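Local coordinates for cystatin F (Homo sapiens, PDB 2CH9), which inhibits cysteine proteases such as papain and cathepsin L, more weakly than other cystatins do, and may take part in immune regulation, at residues Val30-Ala33 / Ala34-Ser37; Val38-Phe41 / Asn42-Asn46; Thr79-Lys82 / Asn83-Leu86; Gln94-His97 / Thr98-Gln101. All blocks are in the same frame, centred on the assembly; numbering follows the deposited sequence.

Interaction 1 (Val30-Ala33 / Ala34-Ser37); sequences VLQA and ARYS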
loop_
_atom_site.group_PDB
_atom_site.type_symbol
_atom_site.label_atom_id
_atom_site.label_comp_id
_atom_site.label_asym_id
_atom_site.label_seq_id
_atom_site.Cartn_x
_atom_site.Cartn_y
_atom_site.Cartn_z
ATOM N N VAL A 30 -2.220 13.483 -8.863
ATOM C CA VAL A 30 -0.973 13.263 -8.129
ATOM C C VAL A 30 -0.546 14.530 -7.397
ATOM O O VAL A 30 -0.115 14.458 -6.259
ATOM C CB VAL A 30 0.184 12.828 -9.032
ATOM C CG1 VAL A 30 1.502 12.823 -8.247
ATOM C CG2 VAL A 30 -0.080 11.447 -9.605
ATOM N N LEU A 31 -0.659 15.681 -8.065
ATOM C CA LEU A 31 -0.243 16.943 -7.478
ATOM C C LEU A 31 -1.078 17.288 -6.242
ATOM O O LEU A 31 -0.532 17.749 -5.234
ATOM C CB LEU A 31 -0.299 18.078 -8.504
ATOM C CG LEU A 31 0.633 17.917 -9.710
ATOM C CD1 LEU A 31 0.268 18.924 -10.779
ATOM C CD2 LEU A 31 2.102 18.056 -9.334
ATOM N N GLN A 32 -2.386 17.048 -6.323
ATOM C CA GLN A 32 -3.283 17.293 -5.200
ATOM C C GLN A 32 -3.003 16.310 -4.064
ATOM O O GLN A 32 -3.066 16.675 -2.901
ATOM C CB GLN A 32 -4.748 17.221 -5.634
ATOM C CG GLN A 32 -5.748 17.526 -4.519
ATOM C CD GLN A 32 -5.570 18.932 -3.908
ATOM O OE1 GLN A 32 -5.864 19.944 -4.556
ATOM N NE2 GLN A 32 -5.091 18.992 -2.658
ATOM N N ALA A 33 -2.670 15.066 -4.403
ATOM C CA ALA A 33 -2.360 14.066 -3.379
ATOM C C ALA A 33 -1.083 14.429 -2.603
ATOM O O ALA A 33 -1.017 14.262 -1.378
ATOM C CB ALA A 33 -2.269 12.663 -4.004
ATOM N N ALA A 34 -0.081 14.941 -3.313
ATOM C CA ALA A 34 1.156 15.409 -2.686
ATOM C C ALA A 34 0.913 16.607 -1.762
ATOM O O ALA A 34 1.584 16.737 -0.736
ATOM C CB ALA A 34 2.192 15.757 -3.742
ATOM N N ARG A 35 -0.033 17.473 -2.128
ATOM C CA ARG A 35 -0.464 18.563 -1.241
ATOM C C ARG A 35 -1.136 18.035 0.025
ATOM O O ARG A 35 -0.849 18.511 1.130
ATOM C CB ARG A 35 -1.393 19.551 -1.973
ATOM C CG ARG A 35 -1.965 20.677 -1.100
ATOM C CD ARG A 35 -0.871 21.523 -0.390
ATOM N NE ARG A 35 0.071 22.117 -1.334
ATOM C CZ ARG A 35 -0.153 23.221 -2.048
ATOM N NH1 ARG A 35 -1.293 23.894 -1.935
ATOM N NH2 ARG A 35 0.778 23.652 -2.891
ATOM N N TYR A 36 -2.037 17.066 -0.119
ATOM C CA TYR A 36 -2.613 16.427 1.071
ATOM C C TYR A 36 -1.546 15.854 2.005
ATOM O O TYR A 36 -1.644 15.980 3.234
ATOM C CB TYR A 36 -3.585 15.331 0.691
ATOM C CG TYR A 36 -4.828 15.840 0.043
ATOM C CD1 TYR A 36 -5.476 16.982 0.524
ATOM C CD2 TYR A 36 -5.398 15.154 -1.023
ATOM C CE1 TYR A 36 -6.653 17.441 -0.080
ATOM C CE2 TYR A 36 -6.559 15.604 -1.633
ATOM C CZ TYR A 36 -7.181 16.735 -1.155
ATOM O OH TYR A 36 -8.332 17.157 -1.760
ATOM N N SER A 37 -0.523 15.237 1.413
ATOM C CA SER A 37 0.548 14.597 2.185
ATOM C C SER A 37 1.279 15.604 3.061
ATOM O O SER A 37 1.477 15.373 4.264
ATOM C CB SER A 37 1.541 13.921 1.244
ATOM O OG SER A 37 0.881 12.922 0.513
#

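Interaction 2 (Val38-Phe41 / Asn42-Asn46); sequences VEKF and NNCTN. With NAG (2-acetamido-2-deoxy-beta-D-glucopyranose), chain B; FUL (beta-L-fucopyranose), chain C.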
loop_
_atom_site.group_PDB
_atom_site.type_symbol
_atom_site.label_atom_id
_atom_site.label_comp_id
_atom_site.label_asym_id
_atom_site.label_seq_id
_atom_site.Cartn_x
_atom_site.Cartn_y
_atom_site.Cartn_z
ATOM N N VAL A 38 1.665 16.734 2.465
ATOM C CA VAL A 38 2.413 17.734 3.221
ATOM C C VAL A 38 1.547 18.449 4.262
ATOM O O VAL A 38 2.042 18.865 5.312
ATOM C CB VAL A 38 3.185 18.701 2.322
ATOM C CG1 VAL A 38 2.252 19.756 1.686
ATOM C CG2 VAL A 38 4.327 19.330 3.128
ATOM N N GLU A 39 0.249 18.536 3.982
ATOM C CA GLU A 39 -0.715 19.058 4.940
ATOM C C GLU A 39 -0.908 18.111 6.128
ATOM O O GLU A 39 -1.045 18.565 7.261
ATOM C CB GLU A 39 -2.048 19.372 4.246
ATOM C CG GLU A 39 -1.933 20.513 3.245
ATOM C CD GLU A 39 -3.246 20.855 2.580
ATOM O OE1 GLU A 39 -4.148 19.984 2.535
ATOM O OE2 GLU A 39 -3.377 22.003 2.102
ATOM N N LYS A 40 -0.899 16.800 5.870
ATOM C CA LYS A 40 -0.858 15.800 6.942
ATOM C C LYS A 40 0.419 15.980 7.764
ATOM O O LYS A 40 0.370 15.923 8.989
ATOM C CB LYS A 40 -0.947 14.377 6.388
ATOM C CG LYS A 40 -0.847 13.259 7.426
ATOM C CD LYS A 40 -2.161 13.110 8.168
ATOM C CE LYS A 40 -2.217 11.807 8.953
ATOM N NZ LYS A 40 -3.654 11.452 9.209
ATOM N N PHE A 41 1.544 16.227 7.088
ATOM C CA PHE A 41 2.824 16.495 7.760
ATOM C C PHE A 41 2.737 17.725 8.658
ATOM O O PHE A 41 3.147 17.672 9.819
ATOM C CB PHE A 41 3.974 16.678 6.748
ATOM C CG PHE A 41 5.330 16.840 7.396
ATOM C CD1 PHE A 41 6.111 15.726 7.698
ATOM C CD2 PHE A 41 5.820 18.102 7.717
ATOM C CE1 PHE A 41 7.361 15.858 8.299
ATOM C CE2 PHE A 41 7.066 18.253 8.332
ATOM C CZ PHE A 41 7.843 17.128 8.623
ATOM N N ASN A 42 2.231 18.836 8.117
ATOM C CA ASN A 42 2.089 20.068 8.938
ATOM C C ASN A 42 1.165 19.850 10.132
ATOM O O ASN A 42 1.435 20.341 11.223
ATOM C CB ASN A 42 1.636 21.284 8.109
ATOM C CG ASN A 42 2.612 21.634 6.989
ATOM O OD1 ASN A 42 3.831 21.527 7.151
ATOM N ND2 ASN A 42 2.077 22.047 5.841
ATOM N N ASN A 43 0.093 19.090 9.931
ATOM C CA ASN A 43 -0.817 18.791 11.015
ATOM C C ASN A 43 -0.183 17.946 12.124
ATOM O O ASN A 43 -0.568 18.059 13.294
ATOM C CB ASN A 43 -2.080 18.101 10.504
ATOM C CG ASN A 43 -3.118 17.924 11.608
ATOM O OD1 ASN A 43 -3.793 18.884 12.000
ATOM N ND2 ASN A 43 -3.230 16.691 12.132
ATOM N N CYS A 44 0.792 17.114 11.752
ATOM C CA CYS A 44 1.313 16.077 12.646
ATOM C C CYS A 44 2.665 16.367 13.269
ATOM O O CYS A 44 3.226 15.524 13.960
ATOM C CB CYS A 44 1.354 14.734 11.915
ATOM S SG CYS A 44 -0.301 14.106 11.501
ATOM N N THR A 45 3.185 17.561 13.017
ATOM C CA THR A 45 4.477 17.976 13.551
ATOM C C THR A 45 4.331 19.338 14.218
ATOM O O THR A 45 3.289 19.975 14.102
ATOM C CB THR A 45 5.555 18.032 12.445
ATOM O OG1 THR A 45 5.119 18.884 11.379
ATOM C CG2 THR A 45 5.835 16.639 11.885
ATOM N N ASN A 46 5.370 19.777 14.924
ATOM C CA ASN A 46 5.339 21.065 15.600
ATOM C C ASN A 46 6.447 22.000 15.183
ATOM O O ASN A 46 7.107 22.590 16.028
ATOM C CB ASN A 46 5.407 20.882 17.116
ATOM C CG ASN A 46 4.161 20.256 17.679
ATOM O OD1 ASN A 46 3.227 20.960 18.088
ATOM N ND2 ASN A 46 4.124 18.920 17.689
HETATM C C1 NAG B . -4.108 16.619 13.286
HETATM C C2 NAG B . -4.853 15.281 13.234
HETATM C C3 NAG B . -5.816 15.170 14.418
HETATM C C4 NAG B . -5.090 15.410 15.738
HETATM C C5 NAG B . -4.119 16.591 15.720
HETATM C C6 NAG B . -3.133 16.136 16.772
HETATM C C7 NAG B . -5.145 14.352 10.961
HETATM C C8 NAG B . -6.169 14.050 9.901
HETATM N N2 NAG B . -5.572 15.107 11.976
HETATM O O3 NAG B . -6.348 13.866 14.464
HETATM O O4 NAG B . -5.990 15.499 16.837
HETATM O O5 NAG B . -3.387 16.703 14.504
HETATM O O6 NAG B . -2.684 17.084 17.709
HETATM O O7 NAG B . -3.996 13.915 10.870
HETATM C C1 FUL C . -1.274 16.944 17.479
HETATM C C2 FUL C . -0.473 15.935 18.302
HETATM O O2 FUL C . -1.268 14.892 18.834
HETATM C C3 FUL C . 0.528 15.443 17.253
HETATM O O3 FUL C . 1.306 14.360 17.724
HETATM C C4 FUL C . 1.375 16.643 16.782
HETATM O O4 FUL C . 2.258 17.013 17.822
HETATM C C5 FUL C . 0.483 17.836 16.356
HETATM C C6 FUL C . 1.239 19.122 16.050
HETATM O O5 FUL C . -0.508 18.122 17.335
#

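Interaction 3 (Thr79-Lys82 / Asn83-Leu86); sequences TCKK and NQHL. With ZN (zinc ion), chain F.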
loop_
_atom_site.group_PDB
_atom_site.type_symbol
_atom_site.label_atom_id
_atom_site.label_comp_id
_atom_site.label_asym_id
_atom_site.label_seq_id
_atom_site.Cartn_x
_atom_site.Cartn_y
_atom_site.Cartn_z
ATOM N N THR A 79 8.728 29.845 4.235
ATOM C CA THR A 79 8.891 31.033 5.071
ATOM C C THR A 79 7.567 31.461 5.724
ATOM O O THR A 79 7.486 32.531 6.334
ATOM C CB THR A 79 9.449 32.228 4.257
ATOM O OG1 THR A 79 8.540 32.547 3.199
ATOM C CG2 THR A 79 10.816 31.907 3.670
ATOM N N CYS A 80 6.534 30.632 5.578
ATOM C CA CYS A 80 5.227 30.914 6.153
ATOM C C CYS A 80 5.098 30.255 7.494
ATOM O O CYS A 80 5.267 29.048 7.616
ATOM C CB CYS A 80 4.116 30.358 5.281
ATOM S SG CYS A 80 3.733 31.232 3.774
ATOM N N LYS A 81 4.758 31.052 8.499
ATOM C CA LYS A 81 4.555 30.536 9.847
ATOM C C LYS A 81 3.282 29.692 9.950
ATOM O O LYS A 81 2.273 29.960 9.277
ATOM C CB LYS A 81 4.565 31.674 10.871
ATOM C CG LYS A 81 5.968 32.162 11.205
ATOM C CD LYS A 81 5.972 32.996 12.468
ATOM C CE LYS A 81 7.371 33.479 12.795
ATOM N NZ LYS A 81 7.471 34.000 14.198
ATOM N N LYS A 82 3.365 28.646 10.766
ATOM C CA LYS A 82 2.228 27.801 11.095
ATOM C C LYS A 82 1.222 28.607 11.941
ATOM O O LYS A 82 1.593 29.609 12.549
ATOM C CB LYS A 82 2.730 26.580 11.866
ATOM C CG LYS A 82 1.800 25.398 11.786
ATOM C CD LYS A 82 2.383 24.134 12.398
ATOM C CE LYS A 82 1.235 23.200 12.768
ATOM N NZ LYS A 82 1.685 21.972 13.474
ATOM N N ASN A 83 -0.045 28.184 11.959
ATOM C CA ASN A 83 -1.075 28.799 12.824
ATOM C C ASN A 83 -1.381 30.286 12.541
ATOM O O ASN A 83 -1.816 31.033 13.437
ATOM C CB ASN A 83 -0.751 28.579 14.318
ATOM C CG ASN A 83 -0.762 27.099 14.723
ATOM O OD1 ASN A 83 0.072 26.651 15.513
ATOM N ND2 ASN A 83 -1.709 26.340 14.185
ATOM N N GLN A 84 -1.165 30.705 11.294
ATOM C CA GLN A 84 -1.522 32.068 10.862
ATOM C C GLN A 84 -2.504 32.052 9.683
ATOM O O GLN A 84 -2.756 33.095 9.067
ATOM C CB GLN A 84 -0.272 32.912 10.550
ATOM C CG GLN A 84 0.628 33.181 11.777
ATOM C CD GLN A 84 1.660 34.294 11.571
ATOM O OE1 GLN A 84 1.687 34.968 10.539
ATOM N NE2 GLN A 84 2.513 34.491 12.570
ATOM N N HIS A 85 -3.057 30.864 9.402
ATOM C CA HIS A 85 -4.069 30.641 8.364
ATOM C C HIS A 85 -3.556 30.981 6.982
ATOM O O HIS A 85 -4.280 31.583 6.177
ATOM C CB HIS A 85 -5.354 31.429 8.647
ATOM C CG HIS A 85 -5.871 31.242 10.033
ATOM N ND1 HIS A 85 -6.672 30.171 10.387
ATOM C CD2 HIS A 85 -5.682 31.976 11.159
ATOM C CE1 HIS A 85 -6.954 30.252 11.674
ATOM N NE2 HIS A 85 -6.374 31.343 12.161
ATOM N N LEU A 86 -2.311 30.580 6.719
ATOM C CA LEU A 86 -1.653 30.866 5.458
ATOM C C LEU A 86 -1.827 29.730 4.476
ATOM O O LEU A 86 -1.726 28.552 4.834
ATOM C CB LEU A 86 -0.168 31.179 5.680
ATOM C CG LEU A 86 0.078 32.477 6.475
ATOM C CD1 LEU A 86 1.553 32.617 6.845
ATOM C CD2 LEU A 86 -0.447 33.721 5.728
HETATM ZN ZN ZN F . -7.401 28.667 9.189
HETATM O O HOH W 1 -0.337 29.382 8.736
HETATM O O HOH W 2 -9.302 29.081 10.106
HETATM O O HOH W 3 -6.718 26.946 9.615
HETATM O O HOH W 4 -6.436 28.424 7.301
#

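Interaction 4 (Gln94-His97 / Thr98-Gln101); sequences QTNH and TLKQ. With NAG (2-acetamido-2-deoxy-beta-D-glucopyranose), chain D.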
loop_
_atom_site.group_PDB
_atom_site.type_symbol
_atom_site.label_atom_id
_atom_site.label_comp_id
_atom_site.label_asym_id
_atom_site.label_seq_id
_atom_site.Cartn_x
_atom_site.Cartn_y
_atom_site.Cartn_z
ATOM N N GLN A 94 12.190 28.409 2.174
ATOM C CA GLN A 94 13.233 29.105 2.923
ATOM C C GLN A 94 14.465 29.369 2.069
ATOM O O GLN A 94 14.928 28.485 1.344
ATOM C CB GLN A 94 13.638 28.294 4.154
ATOM C CG GLN A 94 12.641 28.332 5.298
ATOM C CD GLN A 94 12.664 29.641 6.078
ATOM O OE1 GLN A 94 13.621 30.417 5.998
ATOM N NE2 GLN A 94 11.608 29.885 6.848
ATOM N N THR A 95 14.971 30.596 2.158
ATOM C CA THR A 95 16.202 31.017 1.487
ATOM C C THR A 95 17.373 30.858 2.464
ATOM O O THR A 95 18.393 30.241 2.129
ATOM C CB THR A 95 16.085 32.487 0.998
ATOM O OG1 THR A 95 14.998 32.596 0.068
ATOM C CG2 THR A 95 17.377 32.969 0.329
ATOM N N ASN A 96 17.202 31.422 3.665
ATOM C CA ASN A 96 18.120 31.276 4.800
ATOM C C ASN A 96 18.629 29.838 4.932
ATOM O O ASN A 96 17.842 28.920 5.179
ATOM C CB ASN A 96 17.391 31.701 6.087
ATOM C CG ASN A 96 18.338 32.104 7.213
ATOM O OD1 ASN A 96 19.427 31.542 7.364
ATOM N ND2 ASN A 96 17.907 33.094 8.018
ATOM N N HIS A 97 19.939 29.648 4.755
ATOM C CA HIS A 97 20.533 28.302 4.778
ATOM C C HIS A 97 20.353 27.597 6.125
ATOM O O HIS A 97 20.216 26.370 6.170
ATOM C CB HIS A 97 22.015 28.323 4.375
ATOM C CG HIS A 97 22.616 26.956 4.218
ATOM N ND1 HIS A 97 23.533 26.436 5.109
ATOM C CD2 HIS A 97 22.417 25.994 3.285
ATOM C CE1 HIS A 97 23.880 25.219 4.727
ATOM N NE2 HIS A 97 23.215 24.925 3.622
ATOM N N THR A 98 20.339 28.372 7.211
ATOM C CA THR A 98 20.132 27.807 8.544
ATOM C C THR A 98 18.687 27.358 8.777
ATOM O O THR A 98 18.404 26.633 9.735
ATOM C CB THR A 98 20.581 28.769 9.667
ATOM O OG1 THR A 98 20.882 28.009 10.844
ATOM C CG2 THR A 98 19.501 29.776 9.997
ATOM N N LEU A 99 17.781 27.780 7.899
ATOM C CA LEU A 99 16.376 27.414 8.029
ATOM C C LEU A 99 15.905 26.463 6.926
ATOM O O LEU A 99 14.818 25.894 7.020
ATOM C CB LEU A 99 15.491 28.669 8.118
ATOM C CG LEU A 99 15.696 29.568 9.348
ATOM C CD1 LEU A 99 14.938 30.882 9.205
ATOM C CD2 LEU A 99 15.311 28.858 10.650
ATOM N N LYS A 100 16.726 26.295 5.889
ATOM C CA LYS A 100 16.464 25.308 4.838
ATOM C C LYS A 100 16.428 23.897 5.420
ATOM O O LYS A 100 17.395 23.452 6.043
ATOM C CB LYS A 100 17.541 25.362 3.750
ATOM C CG LYS A 100 17.260 26.292 2.578
ATOM C CD LYS A 100 17.873 25.716 1.290
ATOM C CE LYS A 100 17.943 26.746 0.160
ATOM N NZ LYS A 100 19.084 27.706 0.304
ATOM N N GLN A 101 15.308 23.208 5.226
ATOM C CA GLN A 101 15.179 21.806 5.619
ATOM C C GLN A 101 14.307 21.043 4.630
ATOM O O GLN A 101 13.192 21.472 4.313
ATOM C CB GLN A 101 14.626 21.667 7.041
ATOM C CG GLN A 101 14.365 20.222 7.442
ATOM C CD GLN A 101 14.371 19.999 8.940
ATOM O OE1 GLN A 101 13.406 19.472 9.503
ATOM N NE2 GLN A 101 15.461 20.389 9.596
HETATM C C1 NAG D . 18.665 33.284 9.242
HETATM C C2 NAG D . 19.114 34.742 9.429
HETATM C C3 NAG D . 19.876 34.936 10.743
HETATM C C4 NAG D . 19.118 34.361 11.939
HETATM C C5 NAG D . 18.592 32.945 11.638
HETATM C C6 NAG D . 17.658 32.433 12.739
HETATM C C7 NAG D . 19.451 35.885 7.297
HETATM C C8 NAG D . 20.451 36.477 6.341
HETATM N N2 NAG D . 19.944 35.187 8.320
HETATM O O3 NAG D . 20.117 36.311 10.957
HETATM O O4 NAG D . 19.977 34.359 13.065
HETATM O O5 NAG D . 17.916 32.882 10.382
HETATM O O6 NAG D . 16.339 32.912 12.556
HETATM O O7 NAG D . 18.242 36.045 7.118
#

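Interaction 1 (Val30-Ala33 / Ala34-Ser37)
Gln32 and Tyr36 meet in a local, one-turn contact along helix 28-44, which packs across the antiparallel sheet. The glutamine CG is anti to its own backbone nitrogen, and a bend at chi2 (59°) folds the amide back over the tyrosine. Gln32 NE2 sits above one face of the ring, displaced toward its rim and 3.4 Å from Tyr36 CE1, while Gln32 CG lies 3.6 Å from Tyr36 CE2. Amide and ring planes are 41° apart, so the two groups lean on each other without stacking flat. This is the single long helix of the cystatin fold, cradled by a curved antiparallel sheet: Val30 and Ala33 press on strand 67-78, and small alanines let the helix come close. Beyond the helix, Tyr36 stacks on Phe118. A serine in place of Tyr36 would probably leave both the Gln32 amide and the Phe118 ring without a flat surface to lie against. Ala33 O is gripped twice, by Ser37 N and Ser37 OG, each at 3.0 Å and from opposite faces of the carbonyl plane. Ser37 OG is paired as well with Ser107 OG on the sheet, whereas the Arg35 guanidinium forms salt bridges with Asp89 and Glu53.

Interaction 2 (Val38-Phe41 / Asn42-Asn46)
The last turns of the central cystatin helix, where Phe41 meets Thr45, carry the glycosylation sequon Asn43-Cys44-Thr45 and the cysteine that links the homodimer. Thr45 hooks back on the helix by two means. Its OG1 donates to Phe41 O at 2.8 Å, and its methyl CG2 lies over one face of the Phe41 ring, 4.0 Å from the centroid, in a CH-pi contact only 15° off the ring normal. Threonine suits the place because one branch is polar and the other apolar; chi1 of 55° sets OG1 between the backbone N and carbonyl carbon and leaves CG2 for the ring. Phe41 O also accepts from Cys44 N, which comes from the opposite face of the carbonyl plane. Phe41 itself is buried against the sheet, on Phe51 and Ile75. Asn42, likewise inward, ties its OD1 to Phe51 N.

Where the second subunit packs, Cys44 SG forms a disulfide with Cys7 of that subunit, and Lys40 CE lies 3.9 Å from the Cys44 sulfur. The lysine bends at chi2 (77°) and then extends, so that NZ donates a hydrogen bond of 3.0 Å to O7 on the N-acetylglucosamine bonded to Asn43 ND2. Farther along the glycan, Asn46 ND2 donates to the fucose O4 at 2.7 Å.

Interaction 3 (Thr79-Lys82 / Asn83-Leu86)
Lys81, Lys82 and Asn83 form the bend of an exposed loop that follows strand 67-78; Gln84 folds back on Lys81, and Leu86 on Lys81 O and Cys80. Lys81 meets Gln84 through its aliphatic part: the two chains cross, with the glutamine NE2 3.8 Å from Lys81 CD. A long methylene chain suits this spot, since it offers apolar surface to the amide while the ammonium group continues past it. Lys82 stretches out on another course. Its CG is anti to the backbone N (chi1 -157°) and the rest of the chain is extended, which carries NZ to Asn42 O at the end of the helix. Asn83 then takes a left-handed backbone conformation, phi 63° and psi 27°, which asparagine tolerates better than most residues, and here the chain reverses.

The returning limb brings Leu86 over the start of the loop. Its CD1 methyl is in van der Waals contact with Lys81 O at 3.7 Å. The same CD1 makes an apolar contact with Cys80 CB at 3.8 Å, next to the disulfide between Cys80 and Cys91. On the outside, His85 binds a zinc ion through ND1 at 2.1 Å, and three waters complete its four ligands.

No direct hydrogen bond joins the two limbs. One water does so instead, donating to Lys81 O at 2.7 Å and accepting from Gln84 N and Leu86 N. These three backbone groups are thus satisfied through solvent, and the water probably contributes to the shape of the turn.

Interaction 4 (Gln94-His97 / Thr98-Gln101)
Asn96 O accepts two backbone hydrogen bonds at once, from Leu99 N and Lys100 N, both at 2.9 Å. The first donor stands well above the carbonyl plane; the second comes nearly along the C=O axis. Together they close a type I turn, with His97 and Thr98 at its corners, and extend it by one residue. A longer, weak bond runs from Thr98 N to Asn96 OD1, as in an Asx turn. Lys100 curls round the opposite limb, its CG 3.4 Å from Gln94 O and its NZ donating to Thr95 O at 3.2 Å.

Packing falls to Gln94 and Leu99. A bend at chi2 (-76°) turns the glutamine amide across the leucine, so that OE1 lies 3.3 Å from Leu99 CB while NE2 is bonded to Thr78 O on the neighbouring strand. An alanine in place of Gln94 would probably leave Thr78 O without that donor and open a gap beside Leu99. The branched apolar chain of Leu99 suits a place between the Gln94 amide and the first sugar, its CD1 3.8 Å from O5 of the N-acetylglucosamine on Asn96. Beside it, Thr98 CG2 approaches Asn96 OD1 at 3.2 Å. Asn96-His97-Thr98 is an Asn-X-Thr sequon, placed on an exposed turn where its glycan can project from the fold.

Interactions 1 and 2 follow one another directly on helix 28-44, their centres 13 Å apart, and run from the middle of the cystatin fold to the dimer-linking end of the helix. Interactions 3 and 4 come later, in the long connection between strands 67-78 and 102-112, with centres 16 Å apart; they touch where Gln94 packs on Thr79. The two groups are joined by Lys82 of interaction 3, whose NZ reaches Asn42 O of interaction 2 at 2.8 Å. Interactions 1 and 4 are the most distant pair, about 23 Å between centres. Interactions 1 and 2 both pack the helix on the sheet; interactions 2 and 4 also hold the two glycosylated asparagines of the chain.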